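Local coordinates for HAD superfamily hydrolase (Brucella suis biovar 1, PDB 6NQ4), which probably acts as a phosphatase of the haloacid dehalogenase (HAD) superfamily, at residues G214-R226 with L249-D261. Residues are numbered along the deposited sequence; the frame is centred on the assembly and turned at random.
With PO4 (phosphate ion), chain G.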
# COMPACT_ATOMS: atom_id res chain seq x y z
N GLY A 214 1.36 6.63 -2.14
CA GLY A 214 1.47 5.49 -1.24
C GLY A 214 2.90 5.24 -0.79
O GLY A 214 3.82 5.98 -1.12
N LYS A 215 3.08 4.16 -0.00
CA LYS A 215 4.40 3.83 0.52
C LYS A 215 5.36 3.60 -0.64
O LYS A 215 5.00 2.89 -1.59
CB LYS A 215 4.35 2.54 1.35
CG LYS A 215 3.39 2.60 2.56
CD LYS A 215 3.32 1.28 3.33
CE LYS A 215 2.61 0.19 2.54
NZ LYS A 215 2.37 -1.04 3.35
N PRO A 216 6.61 4.10 -0.57
CA PRO A 216 7.31 4.72 0.56
C PRO A 216 7.16 6.24 0.66
O PRO A 216 7.88 6.86 1.45
CB PRO A 216 8.77 4.41 0.24
CG PRO A 216 8.81 4.52 -1.29
CD PRO A 216 7.49 3.90 -1.74
N HIS A 217 6.24 6.82 -0.11
CA HIS A 217 6.14 8.27 -0.16
C HIS A 217 5.46 8.82 1.09
O HIS A 217 4.66 8.15 1.76
CB HIS A 217 5.42 8.70 -1.44
CG HIS A 217 6.03 8.09 -2.67
ND1 HIS A 217 7.15 8.61 -3.28
CD2 HIS A 217 5.70 6.97 -3.36
CE1 HIS A 217 7.47 7.85 -4.31
NE2 HIS A 217 6.62 6.84 -4.38
N ARG A 218 5.77 10.08 1.39
CA ARG A 218 5.34 10.66 2.66
C ARG A 218 3.83 10.79 2.85
O ARG A 218 3.38 10.65 4.00
CB ARG A 218 6.05 12.01 2.89
CG ARG A 218 5.85 12.53 4.30
CD ARG A 218 6.47 13.88 4.46
NE ARG A 218 7.90 13.83 4.28
CZ ARG A 218 8.64 14.87 3.92
NH1 ARG A 218 8.06 16.05 3.69
NH2 ARG A 218 9.95 14.74 3.76
N PRO A 219 3.01 11.08 1.82
CA PRO A 219 1.59 11.38 2.12
C PRO A 219 0.87 10.30 2.90
O PRO A 219 0.08 10.61 3.80
CB PRO A 219 0.97 11.63 0.74
CG PRO A 219 2.11 12.19 -0.05
CD PRO A 219 3.31 11.38 0.41
N ILE A 220 1.11 9.02 2.60
CA ILE A 220 0.40 7.98 3.33
C ILE A 220 0.84 7.95 4.79
O ILE A 220 0.01 7.69 5.69
CB ILE A 220 0.55 6.62 2.62
CG1 ILE A 220 -0.50 5.63 3.14
CG2 ILE A 220 1.98 6.07 2.73
CD1 ILE A 220 -0.52 4.31 2.37
N TYR A 221 2.12 8.24 5.07
CA TYR A 221 2.61 8.28 6.45
C TYR A 221 2.02 9.45 7.20
O TYR A 221 1.67 9.31 8.38
CB TYR A 221 4.14 8.30 6.48
CG TYR A 221 4.69 6.96 6.06
CD1 TYR A 221 4.77 5.91 6.98
CD2 TYR A 221 5.01 6.71 4.74
CE1 TYR A 221 5.22 4.65 6.58
CE2 TYR A 221 5.42 5.46 4.34
CZ TYR A 221 5.53 4.44 5.26
OH TYR A 221 5.95 3.18 4.87
N GLU A 222 1.89 10.61 6.55
CA GLU A 222 1.26 11.75 7.21
C GLU A 222 -0.20 11.46 7.52
O GLU A 222 -0.71 11.87 8.57
CB GLU A 222 1.43 13.01 6.36
CG GLU A 222 2.87 13.54 6.38
CD GLU A 222 3.10 14.69 5.41
OE1 GLU A 222 2.32 14.83 4.44
OE2 GLU A 222 4.07 15.45 5.62
N ALA A 223 -0.88 10.74 6.63
CA ALA A 223 -2.27 10.37 6.89
C ALA A 223 -2.37 9.39 8.05
O ALA A 223 -3.25 9.51 8.91
CB ALA A 223 -2.91 9.80 5.63
N ALA A 224 -1.45 8.42 8.11
CA ALA A 224 -1.42 7.50 9.25
C ALA A 224 -1.11 8.24 10.55
O ALA A 224 -1.69 7.94 11.60
CB ALA A 224 -0.41 6.38 9.00
N LEU A 225 -0.19 9.22 10.50
CA LEU A 225 0.11 10.01 11.69
C LEU A 225 -1.09 10.84 12.12
O LEU A 225 -1.39 10.91 13.32
CB LEU A 225 1.34 10.89 11.44
CG LEU A 225 1.85 11.74 12.61
CD1 LEU A 225 2.15 10.85 13.79
CD2 LEU A 225 3.07 12.55 12.19
N ARG A 226 -1.81 11.46 11.18
CA ARG A 226 -3.01 12.19 11.57
C ARG A 226 -4.02 11.27 12.24
O ARG A 226 -4.69 11.66 13.21
CB ARG A 226 -3.66 12.89 10.38
CG ARG A 226 -2.91 14.12 9.89
CD ARG A 226 -3.74 14.87 8.87
NE ARG A 226 -3.97 14.11 7.64
CZ ARG A 226 -3.11 14.06 6.62
NH1 ARG A 226 -1.96 14.71 6.69
NH2 ARG A 226 -3.42 13.38 5.53
N LEU A 249 11.36 -1.85 -0.29
CA LEU A 249 11.24 -0.58 -1.00
C LEU A 249 9.93 0.16 -0.72
O LEU A 249 9.76 1.28 -1.22
CB LEU A 249 11.40 -0.77 -2.51
CG LEU A 249 12.76 -1.24 -3.01
CD1 LEU A 249 12.91 -0.94 -4.49
CD2 LEU A 249 13.87 -0.58 -2.22
N THR A 250 9.01 -0.44 0.05
CA THR A 250 7.78 0.23 0.46
C THR A 250 7.79 0.43 1.97
O THR A 250 7.97 1.56 2.42
CB THR A 250 6.53 -0.54 0.00
OG1 THR A 250 6.64 -1.92 0.41
CG2 THR A 250 6.36 -0.50 -1.52
N ASP A 251 7.63 -0.64 2.75
CA ASP A 251 7.49 -0.51 4.21
C ASP A 251 8.78 -0.06 4.88
O ASP A 251 8.76 0.80 5.77
CB ASP A 251 7.07 -1.85 4.80
CG ASP A 251 5.82 -2.39 4.17
OD1 ASP A 251 4.77 -1.76 4.37
OD2 ASP A 251 5.89 -3.41 3.46
N VAL A 252 9.91 -0.67 4.52
CA VAL A 252 11.16 -0.34 5.21
C VAL A 252 11.63 1.05 4.82
O VAL A 252 11.90 1.90 5.68
CB VAL A 252 12.24 -1.41 4.97
CG1 VAL A 252 13.55 -1.01 5.65
CG2 VAL A 252 11.76 -2.79 5.47
N LYS A 253 11.75 1.29 3.52
CA LYS A 253 12.15 2.61 3.06
C LYS A 253 11.16 3.68 3.52
O LYS A 253 11.57 4.78 3.93
CB LYS A 253 12.26 2.61 1.53
CG LYS A 253 12.64 3.97 0.97
CD LYS A 253 12.80 3.92 -0.54
CE LYS A 253 12.90 5.32 -1.12
NZ LYS A 253 13.93 6.14 -0.42
N GLY A 254 9.86 3.39 3.46
CA GLY A 254 8.88 4.40 3.84
C GLY A 254 8.98 4.79 5.30
O GLY A 254 8.99 5.97 5.65
N ALA A 255 9.05 3.79 6.18
CA ALA A 255 9.17 4.09 7.60
C ALA A 255 10.47 4.83 7.91
O ALA A 255 10.47 5.83 8.63
CB ALA A 255 9.07 2.80 8.41
N ALA A 256 11.59 4.35 7.35
CA ALA A 256 12.88 4.98 7.58
C ALA A 256 12.88 6.44 7.11
O ALA A 256 13.35 7.33 7.83
CB ALA A 256 13.97 4.18 6.88
N ASP A 257 12.35 6.69 5.91
CA ASP A 257 12.33 8.06 5.38
C ASP A 257 11.43 8.98 6.21
O ASP A 257 11.67 10.19 6.26
CB ASP A 257 11.88 8.06 3.92
CG ASP A 257 12.92 7.50 2.97
OD1 ASP A 257 14.09 7.29 3.38
OD2 ASP A 257 12.57 7.29 1.79
N PHE A 258 10.40 8.43 6.85
CA PHE A 258 9.53 9.22 7.72
C PHE A 258 10.09 9.35 9.12
O PHE A 258 9.52 10.09 9.93
CB PHE A 258 8.14 8.55 7.77
CG PHE A 258 7.04 9.43 8.29
CD1 PHE A 258 6.74 10.65 7.69
CD2 PHE A 258 6.27 9.02 9.37
CE1 PHE A 258 5.71 11.44 8.16
CE2 PHE A 258 5.22 9.80 9.84
CZ PHE A 258 4.95 11.01 9.24
N GLY A 259 11.18 8.65 9.43
CA GLY A 259 11.78 8.75 10.74
C GLY A 259 11.30 7.74 11.76
O GLY A 259 11.44 8.00 12.96
N LEU A 260 10.74 6.61 11.33
CA LEU A 260 10.23 5.58 12.24
C LEU A 260 11.16 4.38 12.30
O LEU A 260 11.77 3.99 11.29
CB LEU A 260 8.87 5.06 11.77
CG LEU A 260 7.83 6.12 11.39
CD1 LEU A 260 6.53 5.43 10.96
CD2 LEU A 260 7.58 7.12 12.52
N ASP A 261 11.24 3.78 13.49
CA ASP A 261 11.81 2.45 13.63
C ASP A 261 10.99 1.46 12.82
O ASP A 261 9.77 1.63 12.63
CB ASP A 261 11.77 2.02 15.10
CG ASP A 261 12.71 2.82 16.00
OD1 ASP A 261 13.55 3.62 15.50
OD2 ASP A 261 12.61 2.65 17.23
P PO4 G . 0.56 -3.82 1.17
O1 PO4 G . 1.68 -4.80 1.52
O2 PO4 G . -0.68 -4.11 2.00
O3 PO4 G . 0.32 -4.22 -0.29
O4 PO4 G . 1.06 -2.39 1.24
O HOH W 1 8.13 8.16 3.97
O HOH W 2 10.27 8.06 0.74
O HOH W 3 6.23 1.47 6.82
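Lys215 bends at chi3 (-70°) and Asp251 turns its CG anti to its own carbonyl carbon, which brings ammonium and carboxylate together although the Asp251 side chain leaves its helix heading away from 214-226. The salt bridge is short, Lys215 NZ to Asp251 OD1 2.7 Å, and reaches the oxygen on its syn side, 17° out of the carboxylate plane. The same NZ donates to O4 of a phosphate ion, probably from the crystallisation liquor, at 2.8 Å and pairs with Asp42, so it lies among two aspartates and the anion. Asp251 OD2 is held by the backbone N of Gly247. A cis peptide leads into Pro216, whose ring packs on the first turns of helix 248-258, against Leu249 O and Gly254 N; its CB comes within 3.5 Å of Gly254 N. Gly254, lacking a side chain, lets the Pro216 backbone and the Tyr221 hydroxyl close in, with Tyr221 OH 3.3 Å from Gly254 CA. One water joins Pro216 O to Gly254 O, and another links Tyr221 OH with Asp251 O. Farther along, Phe258 is a knob among Arg218, Tyr221, Glu222 and Leu225: Tyr221 CB stands over the centre of its ring, 3.5 Å from the centroid, in a CH-pi contact, while Leu225 CD2 meets the ring edge at CZ (3.8 Å). Their helices cross at -69°, and a Schellman motif at Gly259 ends the second and turns the chain into strand 261-265. Two helices of the Rossmann-like HAD core thus meet beside its active site, where Asp42, Trp44 and Asp246 bind sodium; the placement of Lys215 and Asp251 is consistent with the motif III lysine and a motif IV acidic residue of HAD phosphatases.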